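Long-range contacts in glycerol dehydratase (Clostridium butyricum, PDB 4MTJ), which is thought to dehydrate glycerol without coenzyme B12, as a lyase of the glycyl radical enzyme family: residues P46-R51 / E202-S207; N160-V165 / E443-S448. All coordinates share one frame; numbering follows the deposited sequence.

How the interactions relate
From the N terminus, the chain first passes through 46-51, at the start of helix 47-61. It next reaches 160-165, the loop between helices 155-159 and 169-190. Segment 202-207, in helix 197-230, closes interaction 1 across 150 intervening residues, about half of them helical. Segment 443-448, between strands 442-443 and 449-452, closes interaction 2 across 277 residues. The segments alternate along the chain, so the two loops cross. Interaction 1 joins two helices far from the centre of the chain. Interaction 2 joins two loops near that centre, at a bound diol. The contact centres are about 21 Å apart, and their nearest atoms about 8 Å.

Interaction 1. Residues P46-R51 / E202-S207; sequences PAILRR and EKFLNS
Ile48 faces Phe204 with 6.2 Å between their CA atoms, and Leu49 faces Ser207 at 5.5 Å, CA to CA. The two helical segments run nearly parallel, 6° apart. Their axes approach to 8.8 Å. Pro46 holds the N-cap position of helix 47-61.

Ile48 points toward the other helix. Its CG1 branch is anti to the backbone N (chi1 -168°). This sends CD1 to the edge of the Phe204 ring, 3.9 Å from Phe204 CD1 and near the ring plane. Ile48 CG1 also rests against Ser207, with Ser207 CB 3.6 Å away. The CG2 methyl reaches both the Ser207 hydroxyl and, a little farther off, CB and the carbonyl carbon of Lys203.

The pair belongs to the helical part of the pyruvate formate lyase-like fold, well away from the centre of the chain. The first turn of helix 47-61 lies here against helix 197-230. Pro520 of helix 520-523 touches both Ile48 and Ser207. Tyr138 of the second subunit packs on Pro46 and Lys203, so the contact borders the dimer interface.

Leu49 divides its two methyls between two partners. CD2 lies against the aliphatic chain of Lys203, 3.7 Å from Lys203 CD. CD1 presses close to the hydroxyl of Ser207, with 3.2 Å between CD1 and OG. The Lys203 chain bends at its second torsion, and its NZ leads away to a salt bridge with Glu202.

Ser207 spends its hydroxyl proton within its own helix. OG donates to Lys203 O over 2.7 Å, from 36° out of the carbonyl plane. Ser207 N reaches the same oxygen from the opposite face. The bond from OG holds it beside CG1 and CG2 of Ile48 and the CD1 methyl of Leu49.

Interaction 2. Residues N160-V165 / E443-S448; sequences NGVGHV and EGWHDS. With PGO (S-1,2-propanediol), chain C.
His164 and Asp447 meet through one small molecule, sharing a single hydroxyl of a bound S-1,2-propanediol. The two loops line a buried pocket in the core of the glycyl radical enzyme fold. His281, Ser282 and Glu435 also bond the diol. It probably came from the crystallisation liquor, but its place is consistent with a site for glycerol.

His164 NE2 donates to O2 of the diol at 2.7 Å, in the ring plane and fairly straight (160°). O2 in turn donates to Asp447 OD2 at 2.6 Å. The ring and carboxylate planes are 64° apart. Asp447 CB comes within 3.3 Å of His164 NE2. The other ring nitrogen, His164 ND1, donates to Val162 O at 2.8 Å, which fixes the ring's rotation and leaves NE2 to face the diol. Gln549 holds the second carboxylate oxygen of Asp447.

With CG1 turned away from its own backbone N (chi1 -178°), Val162 lays that methyl 3.3 Å from Trp445 NE1, the two side chains crossing at about a right angle. Two waters lie within hydrogen-bonding distance of both Gly163 O and Glu443 OE1. A third lies between the backbones, 2.8 Å from both His164 O and Gly444 N.

Interaction 1. Residues P46-R51 / E202-S207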
loop_
_atom_site.group_PDB
_atom_site.type_symbol
_atom_site.label_atom_id
_atom_site.label_comp_id
_atom_site.label_asym_id
_atom_site.label_seq_id
_atom_site.Cartn_x
_atom_site.Cartn_y
_atom_site.Cartn_z
ATOM N N PRO A 46 3.144 -9.117 -2.945
ATOM C CA PRO A 46 2.155 -8.051 -2.691
ATOM C C PRO A 46 0.842 -8.639 -2.168
ATOM O O PRO A 46 0.537 -9.799 -2.443
ATOM C CB PRO A 46 1.915 -7.429 -4.070
ATOM C CG PRO A 46 2.959 -7.952 -4.948
ATOM C CD PRO A 46 3.513 -9.213 -4.364
ATOM N N ALA A 47 0.074 -7.846 -1.432
ATOM C CA ALA A 47 -1.156 -8.340 -0.800
ATOM C C ALA A 47 -2.153 -9.051 -1.749
ATOM O O ALA A 47 -2.724 -10.087 -1.394
ATOM C CB ALA A 47 -1.843 -7.220 -0.023
ATOM N N ILE A 48 -2.356 -8.518 -2.951
ATOM C CA ILE A 48 -3.310 -9.128 -3.881
ATOM C C ILE A 48 -2.880 -10.555 -4.274
ATOM O O ILE A 48 -3.713 -11.458 -4.431
ATOM C CB ILE A 48 -3.570 -8.228 -5.139
ATOM C CG1 ILE A 48 -4.764 -8.731 -5.952
ATOM C CG2 ILE A 48 -2.332 -8.136 -6.023
ATOM C CD1 ILE A 48 -6.099 -8.537 -5.269
ATOM N N LEU A 49 -1.575 -10.762 -4.409
ATOM C CA LEU A 49 -1.053 -12.079 -4.740
ATOM C C LEU A 49 -1.125 -13.041 -3.554
ATOM O O LEU A 49 -1.405 -14.226 -3.739
ATOM C CB LEU A 49 0.381 -11.972 -5.243
ATOM C CG LEU A 49 0.689 -12.295 -6.700
ATOM C CD1 LEU A 49 -0.416 -13.130 -7.321
ATOM C CD2 LEU A 49 0.890 -11.026 -7.477
ATOM N N ARG A 50 -0.863 -12.532 -2.347
ATOM C CA ARG A 50 -1.044 -13.307 -1.119
ATOM C C ARG A 50 -2.483 -13.822 -1.085
ATOM O O ARG A 50 -2.724 -15.005 -0.822
ATOM C CB ARG A 50 -0.762 -12.466 0.134
ATOM C CG ARG A 50 0.644 -11.846 0.239
ATOM C CD ARG A 50 1.370 -12.369 1.472
ATOM N NE ARG A 50 1.281 -11.506 2.633
ATOM C CZ ARG A 50 1.635 -11.865 3.863
ATOM N NH1 ARG A 50 2.080 -13.091 4.100
ATOM N NH2 ARG A 50 1.525 -10.996 4.863
ATOM N N ARG A 51 -3.426 -12.930 -1.379
ATOM C CA ARG A 51 -4.848 -13.266 -1.358
ATOM C C ARG A 51 -5.185 -14.335 -2.393
ATOM O O ARG A 51 -5.906 -15.296 -2.097
ATOM C CB ARG A 51 -5.723 -12.016 -1.569
ATOM C CG ARG A 51 -5.732 -11.028 -0.391
ATOM C CD ARG A 51 -6.211 -11.677 0.912
ATOM N NE ARG A 51 -7.467 -12.414 0.728
ATOM C CZ ARG A 51 -8.166 -12.978 1.710
ATOM N NH1 ARG A 51 -7.758 -12.905 2.974
ATOM N NH2 ARG A 51 -9.282 -13.626 1.423
ATOM N N GLU A 202 -0.990 -5.380 -13.197
ATOM C CA GLU A 202 -0.581 -6.686 -13.681
ATOM C C GLU A 202 -0.704 -7.721 -12.564
ATOM O O GLU A 202 -1.205 -8.823 -12.781
ATOM C CB GLU A 202 0.857 -6.639 -14.211
ATOM C CG GLU A 202 1.192 -7.798 -15.136
ATOM C CD GLU A 202 2.531 -8.457 -14.839
ATOM O OE1 GLU A 202 3.018 -8.363 -13.686
ATOM O OE2 GLU A 202 3.092 -9.080 -15.771
ATOM N N LYS A 203 -0.247 -7.364 -11.369
ATOM C CA LYS A 203 -0.361 -8.268 -10.234
ATOM C C LYS A 203 -1.828 -8.567 -9.951
ATOM O O LYS A 203 -2.197 -9.709 -9.685
ATOM C CB LYS A 203 0.349 -7.695 -9.006
ATOM C CG LYS A 203 1.855 -7.521 -9.213
ATOM C CD LYS A 203 2.473 -8.738 -9.921
ATOM C CE LYS A 203 3.775 -8.375 -10.627
ATOM N NZ LYS A 203 4.446 -9.541 -11.300
ATOM N N PHE A 204 -2.674 -7.552 -10.065
ATOM C CA PHE A 204 -4.094 -7.771 -9.877
ATOM C C PHE A 204 -4.657 -8.743 -10.905
ATOM O O PHE A 204 -5.394 -9.665 -10.555
ATOM C CB PHE A 204 -4.899 -6.462 -9.921
ATOM C CG PHE A 204 -6.388 -6.693 -9.903
ATOM C CD1 PHE A 204 -7.032 -7.041 -8.721
ATOM C CD2 PHE A 204 -7.133 -6.614 -11.076
ATOM C CE1 PHE A 204 -8.406 -7.283 -8.707
ATOM C CE2 PHE A 204 -8.506 -6.852 -11.069
ATOM C CZ PHE A 204 -9.141 -7.184 -9.882
ATOM N N LEU A 205 -4.343 -8.522 -12.177
ATOM C CA LEU A 205 -4.900 -9.388 -13.211
ATOM C C LEU A 205 -4.404 -10.833 -13.070
ATOM O O LEU A 205 -5.194 -11.767 -13.207
ATOM C CB LEU A 205 -4.661 -8.819 -14.612
ATOM C CG LEU A 205 -5.404 -7.507 -14.897
ATOM C CD1 LEU A 205 -4.894 -6.820 -16.168
ATOM C CD2 LEU A 205 -6.916 -7.733 -14.969
ATOM N N ASN A 206 -3.119 -11.012 -12.759
ATOM C CA ASN A 206 -2.570 -12.349 -12.499
ATOM C C ASN A 206 -3.251 -12.984 -11.307
ATOM O O ASN A 206 -3.400 -14.206 -11.252
ATOM C CB ASN A 206 -1.063 -12.318 -12.208
ATOM C CG ASN A 206 -0.238 -11.854 -13.386
ATOM O OD1 ASN A 206 -0.643 -11.989 -14.541
ATOM N ND2 ASN A 206 0.939 -11.303 -13.098
ATOM N N SER A 207 -3.636 -12.159 -10.336
ATOM C CA SER A 207 -4.289 -12.669 -9.138
ATOM C C SER A 207 -5.683 -13.191 -9.473
ATOM O O SER A 207 -6.097 -14.253 -9.002
ATOM C CB SER A 207 -4.338 -11.603 -8.048
ATOM O OG SER A 207 -3.028 -11.265 -7.621
#

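Interaction 2. Residues N160-V165 / E443-S448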
loop_
_atom_site.group_PDB
_atom_site.type_symbol
_atom_site.label_atom_id
_atom_site.label_comp_id
_atom_site.label_asym_id
_atom_site.label_seq_id
_atom_site.Cartn_x
_atom_site.Cartn_y
_atom_site.Cartn_z
ATOM N N ASN A 160 -14.955 -8.886 10.561
ATOM C CA ASN A 160 -15.097 -9.848 9.493
ATOM C C ASN A 160 -15.119 -9.197 8.106
ATOM O O ASN A 160 -14.947 -7.983 7.978
ATOM C CB ASN A 160 -16.343 -10.701 9.740
ATOM C CG ASN A 160 -16.228 -11.561 11.005
ATOM O OD1 ASN A 160 -15.549 -12.601 11.014
ATOM N ND2 ASN A 160 -16.893 -11.125 12.077
ATOM N N GLY A 161 -15.322 -10.008 7.073
ATOM C CA GLY A 161 -15.263 -9.530 5.702
ATOM C C GLY A 161 -16.359 -8.549 5.301
ATOM O O GLY A 161 -17.299 -8.285 6.053
ATOM N N VAL A 162 -16.256 -8.013 4.094
ATOM C CA VAL A 162 -17.235 -7.035 3.649
ATOM C C VAL A 162 -18.511 -7.691 3.095
ATOM O O VAL A 162 -19.562 -7.649 3.724
ATOM C CB VAL A 162 -16.610 -6.073 2.620
ATOM C CG1 VAL A 162 -17.631 -5.015 2.199
ATOM C CG2 VAL A 162 -15.343 -5.442 3.213
ATOM N N GLY A 163 -18.412 -8.303 1.922
ATOM C CA GLY A 163 -19.563 -8.913 1.296
ATOM C C GLY A 163 -20.510 -7.845 0.808
ATOM O O GLY A 163 -20.073 -6.888 0.167
ATOM N N HIS A 164 -21.801 -8.004 1.113
ATOM C CA HIS A 164 -22.816 -7.011 0.762
ATOM C C HIS A 164 -22.749 -6.647 -0.727
ATOM O O HIS A 164 -22.493 -5.506 -1.109
ATOM C CB HIS A 164 -22.702 -5.793 1.696
ATOM C CG HIS A 164 -23.061 -6.117 3.118
ATOM N ND1 HIS A 164 -22.322 -6.990 3.889
ATOM C CD2 HIS A 164 -24.117 -5.747 3.880
ATOM C CE1 HIS A 164 -22.894 -7.125 5.074
ATOM N NE2 HIS A 164 -23.981 -6.375 5.098
ATOM N N VAL A 165 -22.975 -7.656 -1.558
ATOM C CA VAL A 165 -22.710 -7.559 -2.981
ATOM C C VAL A 165 -23.504 -8.637 -3.707
ATOM O O VAL A 165 -23.756 -9.709 -3.168
ATOM C CB VAL A 165 -21.187 -7.719 -3.269
ATOM C CG1 VAL A 165 -20.677 -9.036 -2.711
ATOM C CG2 VAL A 165 -20.876 -7.610 -4.767
ATOM N N GLU A 443 -19.704 -1.791 -5.528
ATOM C CA GLU A 443 -19.173 -2.041 -4.196
ATOM C C GLU A 443 -19.922 -1.089 -3.287
ATOM O O GLU A 443 -19.594 0.097 -3.221
ATOM C CB GLU A 443 -17.669 -1.758 -4.128
ATOM C CG GLU A 443 -17.022 -1.941 -2.736
ATOM C CD GLU A 443 -16.960 -3.407 -2.268
ATOM O OE1 GLU A 443 -17.984 -4.123 -2.372
ATOM O OE2 GLU A 443 -15.888 -3.848 -1.786
ATOM N N GLY A 444 -20.940 -1.594 -2.599
ATOM C CA GLY A 444 -21.885 -0.734 -1.893
ATOM C C GLY A 444 -21.625 -0.492 -0.414
ATOM O O GLY A 444 -22.088 0.513 0.129
ATOM N N TRP A 445 -20.903 -1.404 0.243
ATOM C CA TRP A 445 -20.676 -1.312 1.695
ATOM C C TRP A 445 -21.997 -1.131 2.467
ATOM O O TRP A 445 -22.103 -0.308 3.382
ATOM C CB TRP A 445 -19.661 -0.191 2.019
ATOM C CG TRP A 445 -18.278 -0.742 2.205
ATOM C CD1 TRP A 445 -17.658 -1.675 1.417
ATOM C CD2 TRP A 445 -17.365 -0.448 3.272
ATOM N NE1 TRP A 445 -16.415 -1.963 1.918
ATOM C CE2 TRP A 445 -16.208 -1.230 3.058
ATOM C CE3 TRP A 445 -17.411 0.400 4.381
ATOM C CZ2 TRP A 445 -15.108 -1.193 3.919
ATOM C CZ3 TRP A 445 -16.315 0.437 5.239
ATOM C CH2 TRP A 445 -15.182 -0.355 5.003
ATOM N N HIS A 446 -22.997 -1.923 2.091
ATOM C CA HIS A 446 -24.390 -1.649 2.451
ATOM C C HIS A 446 -24.772 -1.818 3.933
ATOM O O HIS A 446 -25.931 -1.583 4.300
ATOM C CB HIS A 446 -25.326 -2.491 1.593
ATOM C CG HIS A 446 -25.312 -2.129 0.143
ATOM N ND1 HIS A 446 -25.855 -0.955 -0.336
ATOM C CD2 HIS A 446 -24.857 -2.805 -0.940
ATOM C CE1 HIS A 446 -25.714 -0.914 -1.649
ATOM N NE2 HIS A 446 -25.107 -2.021 -2.041
ATOM N N ASP A 447 -23.831 -2.231 4.778
ATOM C CA ASP A 447 -24.094 -2.249 6.224
ATOM C C ASP A 447 -22.792 -1.955 6.955
ATOM O O ASP A 447 -22.251 -2.798 7.669
ATOM C CB ASP A 447 -24.722 -3.581 6.677
ATOM C CG ASP A 447 -25.292 -3.522 8.102
ATOM O OD1 ASP A 447 -25.278 -2.440 8.720
ATOM O OD2 ASP A 447 -25.758 -4.560 8.620
ATOM N N SER A 448 -22.292 -0.741 6.748
ATOM C CA SER A 448 -20.972 -0.347 7.218
ATOM C C SER A 448 -20.994 0.022 8.693
ATOM O O SER A 448 -19.952 0.074 9.333
ATOM C CB SER A 448 -20.426 0.820 6.374
ATOM O OG SER A 448 -21.142 2.037 6.593
HETATM C C1 PGO C . -27.848 -6.378 6.064
HETATM C C2 PGO C . -27.028 -7.247 6.986
HETATM C C3 PGO C . -27.730 -7.294 8.321
HETATM O O1 PGO C . -27.169 -6.321 4.831
HETATM O O2 PGO C . -25.730 -6.689 7.095
HETATM O O HOH W 1 -19.867 -3.985 -0.529
HETATM O O HOH W 2 -18.224 -6.624 -2.126
HETATM O O HOH W 3 -21.748 -4.196 -3.429
#